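Local coordinates for GTPase-activating protein skywalker (Drosophila melanogaster, PDB 6R82) that acts as a GTPase-activating protein for Rab35 that regulates recycling and turnover of synaptic vesicle proteins, its TLDc domain being the part described here, at residues V82-D85 with K86-Q90. Residues are numbered along the deposited sequence; the frame is centred on the assembly and turned at random.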
loop_
_atom_site.group_PDB
_atom_site.type_symbol
_atom_site.label_atom_id
_atom_site.label_comp_id
_atom_site.label_asym_id
_atom_site.label_seq_id
_atom_site.Cartn_x
_atom_site.Cartn_y
_atom_site.Cartn_z
ATOM N N VAL A 82 -11.541 7.947 11.530
ATOM C CA VAL A 82 -12.568 8.954 11.299
ATOM C C VAL A 82 -13.947 8.336 11.522
ATOM O O VAL A 82 -14.216 7.202 11.106
ATOM C CB VAL A 82 -12.422 9.528 9.878
ATOM C CG1 VAL A 82 -13.707 10.216 9.416
ATOM C CG2 VAL A 82 -11.202 10.491 9.812
ATOM N N LYS A 83 -14.822 9.074 12.200
ATOM C CA LYS A 83 -16.204 8.655 12.405
ATOM C C LYS A 83 -17.136 9.438 11.484
ATOM O O LYS A 83 -16.891 10.606 11.184
ATOM C CB LYS A 83 -16.628 8.862 13.863
ATOM C CG LYS A 83 -15.731 8.200 14.911
ATOM C CD LYS A 83 -16.265 8.479 16.308
ATOM C CE LYS A 83 -15.145 8.786 17.293
ATOM N NZ LYS A 83 -14.287 7.593 17.568
ATOM N N ASP A 84 -18.221 8.786 11.040
ATOM C CA ASP A 84 -19.257 9.484 10.275
ATOM C C ASP A 84 -20.106 10.376 11.179
ATOM O O ASP A 84 -19.730 10.645 12.328
ATOM C CB ASP A 84 -20.136 8.490 9.491
ATOM C CG ASP A 84 -21.018 7.581 10.390
ATOM O OD1 ASP A 84 -21.110 7.759 11.626
ATOM O OD2 ASP A 84 -21.627 6.653 9.829
ATOM N N ASP A 85 -21.252 10.847 10.672
ATOM C CA ASP A 85 -22.072 11.773 11.447
ATOM C C ASP A 85 -22.920 11.084 12.517
ATOM O O ASP A 85 -23.346 11.748 13.466
ATOM C CB ASP A 85 -22.977 12.588 10.523
ATOM C CG ASP A 85 -23.132 14.028 10.991
ATOM O OD1 ASP A 85 -22.827 14.295 12.177
ATOM O OD2 ASP A 85 -23.553 14.888 10.180
ATOM N N LYS A 86 -23.182 9.782 12.379
ATOM C CA LYS A 86 -23.772 8.998 13.461
ATOM C C LYS A 86 -22.774 8.698 14.575
ATOM O O LYS A 86 -23.165 8.126 15.599
ATOM C CB LYS A 86 -24.332 7.676 12.914
ATOM C CG LYS A 86 -25.388 7.825 11.830
ATOM C CD LYS A 86 -26.538 8.697 12.312
ATOM C CE LYS A 86 -27.720 8.645 11.352
ATOM N NZ LYS A 86 -28.912 9.353 11.909
ATOM N N GLY A 87 -21.504 9.060 14.403
ATOM C CA GLY A 87 -20.489 8.666 15.359
ATOM C C GLY A 87 -20.010 7.242 15.206
ATOM O O GLY A 87 -19.394 6.703 16.131
ATOM N N GLN A 88 -20.280 6.610 14.067
ATOM C CA GLN A 88 -19.795 5.270 13.796
ATOM C C GLN A 88 -18.466 5.339 13.056
ATOM O O GLN A 88 -18.350 6.026 12.038
ATOM C CB GLN A 88 -20.804 4.484 12.967
ATOM C CG GLN A 88 -20.329 3.081 12.677
ATOM C CD GLN A 88 -21.445 2.172 12.217
ATOM O OE1 GLN A 88 -22.405 2.617 11.592
ATOM N NE2 GLN A 88 -21.319 0.881 12.518
ATOM N N ARG A 89 -17.468 4.628 13.569
ATOM C CA ARG A 89 -16.170 4.594 12.911
ATOM C C ARG A 89 -16.304 4.074 11.483
ATOM O O ARG A 89 -16.959 3.059 11.234
ATOM C CB ARG A 89 -15.220 3.711 13.702
ATOM C CG ARG A 89 -13.770 3.777 13.255
ATOM C CD ARG A 89 -13.011 2.768 14.066
ATOM N NE ARG A 89 -11.560 2.787 13.905
ATOM C CZ ARG A 89 -10.890 1.927 13.145
ATOM N NH1 ARG A 89 -11.545 1.006 12.449
ATOM N NH2 ARG A 89 -9.563 1.979 13.087
ATOM N N GLN A 90 -15.664 4.762 10.539
ATOM C CA GLN A 90 -15.696 4.328 9.151
ATOM C C GLN A 90 -14.616 3.287 8.911
ATOM O O GLN A 90 -13.440 3.528 9.203
ATOM C CB GLN A 90 -15.507 5.527 8.221
ATOM C CG GLN A 90 -16.695 6.474 8.215
ATOM C CD GLN A 90 -17.977 5.780 7.772
ATOM O OE1 GLN A 90 -18.751 5.293 8.606
ATOM N NE2 GLN A 90 -18.201 5.717 6.459
#
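V82 and Q90 tie the base of a small hairpin, the N of Q90 giving a nearly straight bond (175°) to the O of V82, while further in the N of D84 bonds to the O of Q88 at 2.9 Å. Between these two bonds K83 and R89 form a single bridge, a non-hydrogen-bonded pair with CA to CA 4.1 Å. Beyond it the chain reverses in a type I beta turn from D84 to G87, closed by the N of G87 reaching the O of D84 at 3.2 Å, from above the carbonyl plane. The carboxylate of D84 folds back over this turn: chi1 of 67° sets CG between its own N and carbonyl carbon, and OD1 accepts the N-H of Q88 at 2.8 Å, met from above the carboxylate plane. D84 thus grips Q88 twice, N to O and OD1 to N. Together these bonds make a type I turn with a G1 bulge, the 3:5 beta hairpin, at the surface of the TLDc domain in the long loop joining strands 68-73 and 99-104. G87 is the bulge residue, its backbone in the positive-phi conformation that glycine readily adopts. Across the loop, Q90 bends at chi2 and its side chain crosses that of D84 at about a right angle, amide and carboxylate planes 25° apart. They touch through OE1 of Q90, 3.6 Å from the CB of D84; OE1 and OD2 of D84, both acceptors, do not bond. K83 runs over the backbone of G87, its CD 3.6 Å from the O of G87. The CB of R89 leaves the opposing arm and the chain runs extended from CG to NE; its NH2 bonds to the O of A131, tying the loop to strand 129-131, and to OD1 of N81 within the loop itself.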